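Side-chain contacts in 6-phosphogluconolactonase (Leishmania braziliensis, PDB 3CSS), which probably hydrolyses 6-phosphogluconolactone to 6-phosphogluconate, the second step in the oxidative stage of the pentose phosphate pathway: residues F19-V24 with V216-G221; S47-L52 with F88-K93; V159-G164 with R244-C249; H168-F173 with T207-A212. All coordinates share one frame; numbering follows the deposited sequence.

Contact 1: F19-V24 with V216-G221; sequences FAAREV and VVLAAG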
# COMPACT_ATOMS: atom_id res chain seq x y z
N PHE A 19 14.30 1.57 -9.12
CA PHE A 19 15.61 1.29 -8.51
C PHE A 19 15.69 1.89 -7.11
O PHE A 19 16.21 1.26 -6.20
CB PHE A 19 16.80 1.82 -9.33
CG PHE A 19 16.91 1.28 -10.73
CD1 PHE A 19 16.23 0.16 -11.14
CD2 PHE A 19 17.76 1.89 -11.63
CE1 PHE A 19 16.37 -0.31 -12.42
CE2 PHE A 19 17.89 1.42 -12.90
CZ PHE A 19 17.21 0.33 -13.28
N ALA A 20 15.18 3.11 -6.94
CA ALA A 20 15.19 3.78 -5.63
C ALA A 20 14.35 3.05 -4.59
O ALA A 20 14.77 2.92 -3.44
CB ALA A 20 14.72 5.24 -5.76
N ALA A 21 13.18 2.54 -5.00
CA ALA A 21 12.29 1.77 -4.10
C ALA A 21 12.98 0.47 -3.72
O ALA A 21 12.99 0.07 -2.56
CB ALA A 21 10.94 1.50 -4.76
N ARG A 22 13.60 -0.18 -4.70
CA ARG A 22 14.32 -1.42 -4.45
C ARG A 22 15.41 -1.24 -3.38
O ARG A 22 15.55 -2.08 -2.49
CB ARG A 22 14.92 -1.98 -5.75
CG ARG A 22 15.72 -3.27 -5.57
CD ARG A 22 16.14 -3.85 -6.91
NE ARG A 22 17.16 -4.89 -6.74
CZ ARG A 22 18.48 -4.69 -6.81
NH1 ARG A 22 18.98 -3.50 -7.08
NH2 ARG A 22 19.30 -5.72 -6.62
N GLU A 23 16.16 -0.15 -3.48
CA GLU A 23 17.22 0.14 -2.50
C GLU A 23 16.71 0.24 -1.07
O GLU A 23 17.35 -0.25 -0.14
CB GLU A 23 17.97 1.43 -2.88
CG GLU A 23 18.94 1.26 -4.05
CD GLU A 23 19.89 0.08 -3.86
OE1 GLU A 23 20.44 -0.08 -2.74
OE2 GLU A 23 20.08 -0.70 -4.82
N VAL A 24 15.55 0.87 -0.88
CA VAL A 24 14.93 0.96 0.44
C VAL A 24 14.59 -0.44 0.99
O VAL A 24 14.91 -0.76 2.13
CB VAL A 24 13.67 1.83 0.42
CG1 VAL A 24 12.98 1.79 1.80
CG2 VAL A 24 13.99 3.27 0.00
N VAL A 216 6.83 4.18 1.61
CA VAL A 216 7.47 4.60 0.35
C VAL A 216 6.36 4.76 -0.71
O VAL A 216 5.70 3.80 -1.10
CB VAL A 216 8.51 3.58 -0.15
CG1 VAL A 216 9.15 4.04 -1.51
CG2 VAL A 216 9.57 3.32 0.95
N VAL A 217 6.18 6.00 -1.16
CA VAL A 217 5.19 6.32 -2.17
C VAL A 217 5.90 6.45 -3.51
O VAL A 217 6.92 7.14 -3.61
CB VAL A 217 4.49 7.69 -1.87
CG1 VAL A 217 3.39 7.97 -2.92
CG2 VAL A 217 3.95 7.77 -0.41
N LEU A 218 5.36 5.79 -4.53
CA LEU A 218 5.80 5.96 -5.92
C LEU A 218 4.67 6.61 -6.69
O LEU A 218 3.57 6.03 -6.76
CB LEU A 218 6.09 4.59 -6.56
CG LEU A 218 7.32 3.78 -6.09
CD1 LEU A 218 7.07 3.13 -4.80
CD2 LEU A 218 7.63 2.71 -7.14
N ALA A 219 4.91 7.78 -7.28
CA ALA A 219 3.87 8.52 -8.03
C ALA A 219 4.45 9.27 -9.20
O ALA A 219 5.47 9.95 -9.09
CB ALA A 219 3.11 9.51 -7.08
N ALA A 220 3.79 9.15 -10.34
CA ALA A 220 4.21 9.79 -11.57
C ALA A 220 3.01 10.42 -12.27
O ALA A 220 1.92 9.83 -12.29
CB ALA A 220 4.88 8.76 -12.47
N GLY A 221 3.22 11.60 -12.84
CA GLY A 221 2.23 12.33 -13.62
C GLY A 221 1.89 13.71 -13.08
O GLY A 221 1.75 13.92 -11.88

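Contact 2: S47-L52 with F88-K93; sequences STPKRL and FSMATK. With PO4 (phosphate ion), chain B.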
# COMPACT_ATOMS: atom_id res chain seq x y z
N SER A 47 -0.45 -0.04 -11.52
CA SER A 47 0.57 -0.36 -12.54
C SER A 47 1.96 0.21 -12.22
O SER A 47 2.98 -0.23 -12.77
CB SER A 47 0.12 0.20 -13.89
OG SER A 47 1.22 0.37 -14.79
N THR A 48 2.01 1.22 -11.36
CA THR A 48 3.29 1.87 -11.04
C THR A 48 4.37 0.92 -10.46
O THR A 48 5.49 0.94 -10.95
CB THR A 48 3.06 3.06 -10.10
OG1 THR A 48 2.06 3.93 -10.66
CG2 THR A 48 4.37 3.84 -9.88
N PRO A 49 4.05 0.09 -9.46
CA PRO A 49 5.03 -0.82 -8.82
C PRO A 49 5.33 -2.12 -9.58
O PRO A 49 6.21 -2.89 -9.18
CB PRO A 49 4.36 -1.15 -7.49
CG PRO A 49 2.92 -1.19 -7.86
CD PRO A 49 2.72 -0.05 -8.81
N LYS A 50 4.63 -2.37 -10.69
CA LYS A 50 4.88 -3.57 -11.46
C LYS A 50 6.37 -3.70 -11.83
O LYS A 50 6.95 -4.78 -11.71
CB LYS A 50 4.01 -3.56 -12.71
CG LYS A 50 4.17 -4.81 -13.57
CD LYS A 50 3.22 -4.82 -14.75
CE LYS A 50 3.54 -3.78 -15.77
NZ LYS A 50 2.85 -4.10 -17.08
N ARG A 51 6.98 -2.62 -12.29
CA ARG A 51 8.37 -2.73 -12.70
C ARG A 51 9.30 -2.98 -11.51
O ARG A 51 10.22 -3.78 -11.65
CB ARG A 51 8.79 -1.56 -13.56
CG ARG A 51 8.18 -1.68 -14.93
CD ARG A 51 8.05 -0.35 -15.55
NE ARG A 51 9.35 0.30 -15.58
CZ ARG A 51 9.65 1.30 -16.40
NH1 ARG A 51 8.72 1.74 -17.23
NH2 ARG A 51 10.86 1.83 -16.38
N LEU A 52 9.02 -2.40 -10.34
CA LEU A 52 9.75 -2.74 -9.12
C LEU A 52 9.71 -4.24 -8.84
O LEU A 52 10.74 -4.87 -8.58
CB LEU A 52 9.18 -1.98 -7.93
CG LEU A 52 9.68 -2.38 -6.54
CD1 LEU A 52 11.19 -2.16 -6.40
CD2 LEU A 52 8.89 -1.60 -5.48
N PHE A 88 -3.24 -8.91 -6.79
CA PHE A 88 -2.62 -10.22 -6.62
C PHE A 88 -2.13 -10.79 -7.94
O PHE A 88 -1.02 -11.30 -8.03
CB PHE A 88 -3.59 -11.18 -5.96
CG PHE A 88 -3.00 -12.53 -5.71
CD1 PHE A 88 -2.17 -12.73 -4.61
CD2 PHE A 88 -3.24 -13.57 -6.58
CE1 PHE A 88 -1.61 -14.00 -4.37
CE2 PHE A 88 -2.68 -14.84 -6.35
CZ PHE A 88 -1.86 -15.04 -5.24
N SER A 89 -2.95 -10.70 -8.97
CA SER A 89 -2.56 -11.15 -10.30
C SER A 89 -1.30 -10.42 -10.76
O SER A 89 -0.32 -11.04 -11.17
CB SER A 89 -3.68 -10.90 -11.30
OG SER A 89 -3.25 -11.27 -12.61
N MET A 90 -1.36 -9.09 -10.70
CA MET A 90 -0.23 -8.28 -11.12
C MET A 90 1.04 -8.66 -10.36
O MET A 90 2.09 -8.86 -10.96
CB MET A 90 -0.55 -6.80 -10.95
CG MET A 90 0.56 -5.88 -11.40
SD MET A 90 1.77 -5.54 -10.11
CE MET A 90 0.79 -4.62 -8.93
N ALA A 91 0.95 -8.75 -9.03
CA ALA A 91 2.11 -9.07 -8.18
C ALA A 91 2.65 -10.48 -8.43
O ALA A 91 3.86 -10.71 -8.38
CB ALA A 91 1.72 -8.94 -6.71
N THR A 92 1.74 -11.41 -8.69
CA THR A 92 2.09 -12.81 -8.97
C THR A 92 2.85 -12.93 -10.28
O THR A 92 3.90 -13.57 -10.33
CB THR A 92 0.82 -13.71 -8.93
OG1 THR A 92 0.31 -13.75 -7.60
CG2 THR A 92 1.16 -15.13 -9.36
N LYS A 93 2.32 -12.33 -11.35
CA LYS A 93 2.97 -12.37 -12.65
C LYS A 93 4.35 -11.74 -12.60
O LYS A 93 5.32 -12.26 -13.18
CB LYS A 93 2.13 -11.68 -13.72
CG LYS A 93 0.86 -12.42 -14.08
CD LYS A 93 0.16 -11.75 -15.25
CE LYS A 93 -1.25 -12.32 -15.46
NZ LYS A 93 -1.68 -12.19 -16.89
P PO4 B . 6.86 -5.03 -18.59
O1 PO4 B . 6.88 -6.18 -19.57
O2 PO4 B . 8.21 -4.99 -17.93
O3 PO4 B . 5.82 -5.31 -17.52
O4 PO4 B . 6.55 -3.72 -19.24

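Contact 3: V159-G164 with R244-C249; sequences VLLGFG and RFLRDC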
# COMPACT_ATOMS: atom_id res chain seq x y z
N VAL A 159 5.71 -0.15 3.90
CA VAL A 159 4.46 -0.01 3.15
C VAL A 159 4.75 0.72 1.85
O VAL A 159 5.16 1.89 1.86
CB VAL A 159 3.33 0.72 3.94
CG1 VAL A 159 2.06 0.83 3.07
CG2 VAL A 159 3.04 0.03 5.29
N LEU A 160 4.54 0.05 0.72
CA LEU A 160 4.62 0.68 -0.56
C LEU A 160 3.25 1.28 -0.87
O LEU A 160 2.23 0.63 -0.61
CB LEU A 160 4.97 -0.34 -1.63
CG LEU A 160 6.32 -1.03 -1.51
CD1 LEU A 160 6.43 -2.09 -2.61
CD2 LEU A 160 7.42 0.01 -1.64
N LEU A 161 3.24 2.48 -1.45
CA LEU A 161 2.01 3.19 -1.77
C LEU A 161 2.13 3.89 -3.11
O LEU A 161 3.22 4.11 -3.62
CB LEU A 161 1.68 4.24 -0.69
CG LEU A 161 1.35 3.77 0.72
CD1 LEU A 161 1.21 5.03 1.57
CD2 LEU A 161 0.07 2.94 0.74
N GLY A 162 0.98 4.19 -3.70
CA GLY A 162 0.88 5.13 -4.78
C GLY A 162 -0.06 6.26 -4.47
O GLY A 162 -0.72 6.25 -3.43
N PHE A 163 -0.17 7.19 -5.40
CA PHE A 163 -1.17 8.26 -5.32
C PHE A 163 -2.05 8.18 -6.55
O PHE A 163 -1.55 8.02 -7.66
CB PHE A 163 -0.52 9.65 -5.33
CG PHE A 163 0.16 10.07 -4.05
CD1 PHE A 163 -0.27 9.65 -2.79
CD2 PHE A 163 1.21 10.95 -4.12
CE1 PHE A 163 0.38 10.13 -1.65
CE2 PHE A 163 1.85 11.43 -3.01
CZ PHE A 163 1.43 11.03 -1.77
N GLY A 164 -3.35 8.32 -6.34
CA GLY A 164 -4.25 8.61 -7.44
C GLY A 164 -4.36 10.09 -7.70
O GLY A 164 -4.10 10.92 -6.82
N ARG A 244 -3.09 13.36 2.79
CA ARG A 244 -2.45 14.19 3.80
C ARG A 244 -2.32 13.49 5.16
O ARG A 244 -1.48 13.89 5.98
CB ARG A 244 -3.15 15.54 3.93
CG ARG A 244 -2.38 16.56 4.76
CD ARG A 244 -3.03 17.94 4.79
NE ARG A 244 -2.35 18.82 5.75
CZ ARG A 244 -1.24 19.51 5.52
NH1 ARG A 244 -0.64 19.49 4.35
NH2 ARG A 244 -0.73 20.28 6.47
N PHE A 245 -3.09 12.42 5.42
CA PHE A 245 -2.89 11.66 6.67
C PHE A 245 -1.46 11.12 6.82
O PHE A 245 -1.01 10.80 7.93
CB PHE A 245 -3.92 10.53 6.84
CG PHE A 245 -3.65 9.31 6.00
CD1 PHE A 245 -2.76 8.32 6.44
CD2 PHE A 245 -4.30 9.12 4.77
CE1 PHE A 245 -2.51 7.20 5.65
CE2 PHE A 245 -4.07 7.98 4.00
CZ PHE A 245 -3.17 7.03 4.44
N LEU A 246 -0.75 10.99 5.70
CA LEU A 246 0.67 10.54 5.74
C LEU A 246 1.58 11.44 6.59
O LEU A 246 2.60 10.99 7.13
CB LEU A 246 1.21 10.43 4.31
CG LEU A 246 0.63 9.31 3.47
CD1 LEU A 246 1.14 9.42 2.02
CD2 LEU A 246 0.93 7.90 4.08
N ARG A 247 1.19 12.70 6.78
CA ARG A 247 1.94 13.63 7.61
C ARG A 247 2.05 13.14 9.06
O ARG A 247 2.96 13.57 9.79
CB ARG A 247 1.29 15.01 7.60
CG ARG A 247 1.37 15.74 6.27
CD ARG A 247 0.92 17.19 6.37
NE ARG A 247 1.87 17.97 7.17
CZ ARG A 247 2.99 18.50 6.69
NH1 ARG A 247 3.32 18.37 5.41
NH2 ARG A 247 3.79 19.16 7.50
N ASP A 248 1.11 12.30 9.47
CA ASP A 248 1.04 11.78 10.84
C ASP A 248 1.63 10.37 11.00
O ASP A 248 1.44 9.73 12.04
CB ASP A 248 -0.40 11.80 11.34
CG ASP A 248 -0.94 13.20 11.52
OD1 ASP A 248 -0.17 14.08 11.95
OD2 ASP A 248 -2.13 13.40 11.21
N CYS A 249 2.36 9.91 9.98
CA CYS A 249 3.09 8.66 10.07
C CYS A 249 4.14 8.76 11.14
O CYS A 249 4.85 9.75 11.27
CB CYS A 249 3.77 8.31 8.76
SG CYS A 249 2.61 7.72 7.48

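Contact 4: H168-F173 with T207-A212; sequences HTASIF and TVIQYA. Unlike the reference sequence in segment 207-212: Tyr211 (reference His).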
# COMPACT_ATOMS: atom_id res chain seq x y z
N HIS A 168 -6.16 9.88 -3.41
CA HIS A 168 -6.20 8.67 -2.62
C HIS A 168 -4.84 7.97 -2.59
O HIS A 168 -3.98 8.21 -3.45
CB HIS A 168 -7.32 7.71 -3.11
CG HIS A 168 -6.88 6.70 -4.12
ND1 HIS A 168 -6.84 6.97 -5.47
CD2 HIS A 168 -6.53 5.40 -3.98
CE1 HIS A 168 -6.43 5.90 -6.12
NE2 HIS A 168 -6.25 4.92 -5.25
N THR A 169 -4.66 7.10 -1.61
CA THR A 169 -3.55 6.17 -1.57
C THR A 169 -4.13 4.84 -1.03
O THR A 169 -5.25 4.81 -0.47
CB THR A 169 -2.38 6.70 -0.70
OG1 THR A 169 -1.23 5.86 -0.85
CG2 THR A 169 -2.78 6.82 0.79
N ALA A 170 -3.41 3.75 -1.25
CA ALA A 170 -3.95 2.41 -0.97
C ALA A 170 -5.37 2.33 -1.57
O ALA A 170 -5.53 2.71 -2.73
CB ALA A 170 -3.95 2.15 0.54
N SER A 171 -6.37 1.85 -0.85
CA SER A 171 -7.79 2.07 -1.28
C SER A 171 -8.52 2.94 -0.25
O SER A 171 -9.70 2.72 0.07
CB SER A 171 -8.52 0.76 -1.59
OG SER A 171 -8.12 0.25 -2.86
N ILE A 172 -7.80 3.95 0.23
CA ILE A 172 -8.34 4.93 1.16
C ILE A 172 -8.82 6.10 0.28
O ILE A 172 -8.03 7.03 -0.03
CB ILE A 172 -7.29 5.37 2.21
CG1 ILE A 172 -6.83 4.15 3.03
CG2 ILE A 172 -7.90 6.45 3.13
CD1 ILE A 172 -5.54 4.34 3.85
N PHE A 173 -10.06 5.99 -0.19
CA PHE A 173 -10.64 6.95 -1.14
C PHE A 173 -11.35 8.10 -0.42
O PHE A 173 -11.87 7.91 0.67
CB PHE A 173 -11.63 6.26 -2.09
CG PHE A 173 -10.97 5.40 -3.14
CD1 PHE A 173 -10.42 5.96 -4.29
CD2 PHE A 173 -10.88 4.03 -2.96
CE1 PHE A 173 -9.81 5.17 -5.24
CE2 PHE A 173 -10.26 3.24 -3.90
CZ PHE A 173 -9.72 3.80 -5.04
N THR A 207 -4.36 3.91 10.25
CA THR A 207 -3.63 3.52 11.47
C THR A 207 -2.45 2.60 11.18
O THR A 207 -1.34 2.82 11.66
CB THR A 207 -4.59 2.83 12.46
OG1 THR A 207 -5.74 3.65 12.66
CG2 THR A 207 -3.89 2.61 13.80
N VAL A 208 -2.70 1.56 10.40
CA VAL A 208 -1.63 0.60 10.07
C VAL A 208 -0.51 1.34 9.37
O VAL A 208 0.66 1.19 9.69
CB VAL A 208 -2.13 -0.56 9.21
CG1 VAL A 208 -0.98 -1.46 8.80
CG2 VAL A 208 -3.20 -1.36 9.94
N ILE A 209 -0.88 2.16 8.39
CA ILE A 209 0.12 2.92 7.64
C ILE A 209 0.93 3.86 8.54
O ILE A 209 2.15 3.98 8.40
CB ILE A 209 -0.55 3.66 6.44
CG1 ILE A 209 -1.12 2.62 5.48
CG2 ILE A 209 0.44 4.53 5.72
CD1 ILE A 209 -2.08 3.16 4.45
N GLN A 210 0.25 4.48 9.50
CA GLN A 210 0.86 5.43 10.42
C GLN A 210 1.73 4.78 11.52
O GLN A 210 2.46 5.49 12.21
CB GLN A 210 -0.23 6.32 11.04
CG GLN A 210 -0.85 7.27 10.03
CD GLN A 210 -2.04 8.00 10.58
OE1 GLN A 210 -2.72 7.50 11.47
NE2 GLN A 210 -2.33 9.19 10.04
N TYR A 211 1.61 3.47 11.70
CA TYR A 211 2.47 2.72 12.60
C TYR A 211 3.59 1.95 11.88
O TYR A 211 4.44 1.33 12.54
CB TYR A 211 1.64 1.77 13.44
CG TYR A 211 0.98 2.42 14.63
CD1 TYR A 211 -0.40 2.55 14.71
CD2 TYR A 211 1.74 2.88 15.69
CE1 TYR A 211 -0.99 3.13 15.82
CE2 TYR A 211 1.16 3.46 16.81
CZ TYR A 211 -0.21 3.59 16.87
OH TYR A 211 -0.81 4.17 17.98
N ALA A 212 3.61 1.98 10.55
CA ALA A 212 4.64 1.29 9.79
C ALA A 212 5.99 1.96 10.03
O ALA A 212 6.08 3.16 10.28
CB ALA A 212 4.29 1.26 8.27

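Contact 1: F19-V24 with V216-G221
Ala21, the first residue of 19-24 to reach the strand, points its CB at the sheet and sits over two side chains two residues apart. CB is 4.2 Å from Leu218 CD1 and 4.5 Å from Val216 CG1, so the methyl rests between a leucine tip and one valine branch, on purely apolar contacts. Leu52 and Leu256 also touch Ala21, which is buried. Here helix 14-30 runs along the face of the sheet with its segment 170° from the direction of strand 216-219 and the two axes 9.9 Å apart. This helix is the connection of a beta-alpha-beta crossover: it leaves strand 7-10 and leads to strand 39-43, passing the three parallel strands between them, as expected of the Rossmann-like core of this family. Arg22, on another side of the helix, is drawn to Asp60 through NE in a salt bridge; its NH1 is also a long 3.8 Å from Glu23 OE2, which sits off the guanidinium plane, so no N-H is aimed at it. One turn after Ala21, Val24 again faces the strand. Its CG1 branch, anti to the backbone N (chi1 175°), comes 3.8 Å from Val216 CG2, the branch of Val216 other than the one near Ala21, and the two valines pass alongside one another, running opposite ways.

Contact 2: S47-L52 with F88-K93
Met90 of helix 87-96 lays its side chain against Pro49 and Lys50, where the SGGSTP run characteristic of the 6-phosphogluconolactonase family passes into helix 50-59. The contact therefore joins the loop after strand 39-43 to the helix that follows strand 69-77, both being strands of the central sheet. From the helix, Met90 CB points toward the other segment without yet touching it. CG, carried anti to the backbone N (chi1 -179°), comes to 4.4 Å from Lys50 CB. The bend at chi2 (-87°) then places SD 3.9 Å from Lys50 CA and 4.0 Å from Lys50 CB, so that the sulfur rests on the lysine where its side chain leaves the backbone. The bend at chi3 turns CE toward the proline ring, where it lies 4.2 Å from Pro49 CG; the two side chains cross at about a right angle. Pro49 is buried, with Ser44 touching it as well, whereas Lys50 lies at the exposed margin. The helix that carries Met90 is held in this stretch by backbone bonds such as Lys93 N to Ser89 O, 2.9 Å long. Beyond its CB the lysine leads away from the methionine and bends at chi3 (69°). Its NZ makes a weak hydrogen bond of 3.2 Å to O3 of a phosphate ion that probably came from the crystallisation liquor.

Contact 3: V159-G164 with R244-C249
Leu246 meets the strand with both of its methyls, one for each partner. CD2 faces Leu161 CD1 at 3.8 Å, where the ends of the two leucines abut. CD1 comes to the edge of the Phe163 ring, close to the ring plane, 3.8 Å from CE1 and 4.1 Å from CZ of Phe163. The phenylalanine does not start out aimed at its partner; with CG beside the backbone N (chi1 -74°), the far part of the ring is brought up to the leucine. All three side chains are buried and their meeting is apolar throughout. Leu161 and Phe163 stand on either side of Gly162 in the chain; Leu161 lies on strand 158-162, a central parallel strand of the Rossmann-like sheet, and Leu246 belongs to the 3-10 segment that precedes strand 252-257. The contact thus closes that connecting segment over one face of the sheet. Around it, Val227, Val228 and Val231 of helix 225-232 touch the Phe163 ring, and Ile209 of helix 206-211 touches Leu246. The 3-10 backbone that presents Leu246 is held by Arg247 N to Arg244 O at 3.0 Å and by Cys249 N to Leu246 O at 3.1 Å. Arg247 packs its CD methylene on the Arg244 guanidinium, 3.3 Å above the plane and over its centre. The two arginines also tie the segment to the end of helix 225-232: Arg244 NH1 bonds to Gly230 O and Ser233 O, Arg247 NH1 to Val231 O.

Contact 4: H168-F173 with T207-A212
Ala170 and Ile209 mark where the backbones come nearest, with 9.5 Å between their CA atoms, so side chains must bridge the gap. Segment 168-173 is irregular: Ala170 has a positive phi (47°), and a beta turn is closed by Ile172 N donating to Thr169 O at 2.8 Å. This turn directs both Ala170 and Ile172 at helix 206-211. Ile209 answers with a single atom. Its CD1 meets Ile172 CD1 at 3.7 Å, the two isoleucines meeting end to end, and is 4.5 Å from Ala170 CB. In both isoleucines CG1 is beside the backbone N and chi2 is extended (165° and 166°), which sends each CD1 out to full length. The loop carries the GHTAS sequence characteristic of this family. On its other side the rings of His168 and Phe173 overlap, with Phe173 CE1 3.3 Å above the imidazole plane and over its centre, while Asp166 bonds to His168 ND1. Ser171 N bonds to Thr203 OG1, and Thr203 of strand 201-204 also touches Ala170 and Ile172; Leu161 of strand 158-162 touches Ala170, so the loop packs against two strands as well as the helix.

How the contacts relate
Contacts 1, 3 and 4 gather round the central sheet. Contacts 3 and 4 are the closest pair, their centres 6 Å apart, joined by Gly162 O to Thr169 OG1 and Phe245 O to Gln210 NE2. Contacts 1 and 3 lie 13 Å apart and use the neighbouring strands 214-219 and 158-162, whose backbones bond to each other. Contact 2, 14 Å from contact 1, touches it through Leu52 and Thr48. Along the chain contacts 1 and 3 interleave, contact 2 lies within the span of contact 1, and contact 4 within the spans of both contacts 1 and 3. Sequence-distant helices and loops are thereby drawn onto one Rossmann-like core.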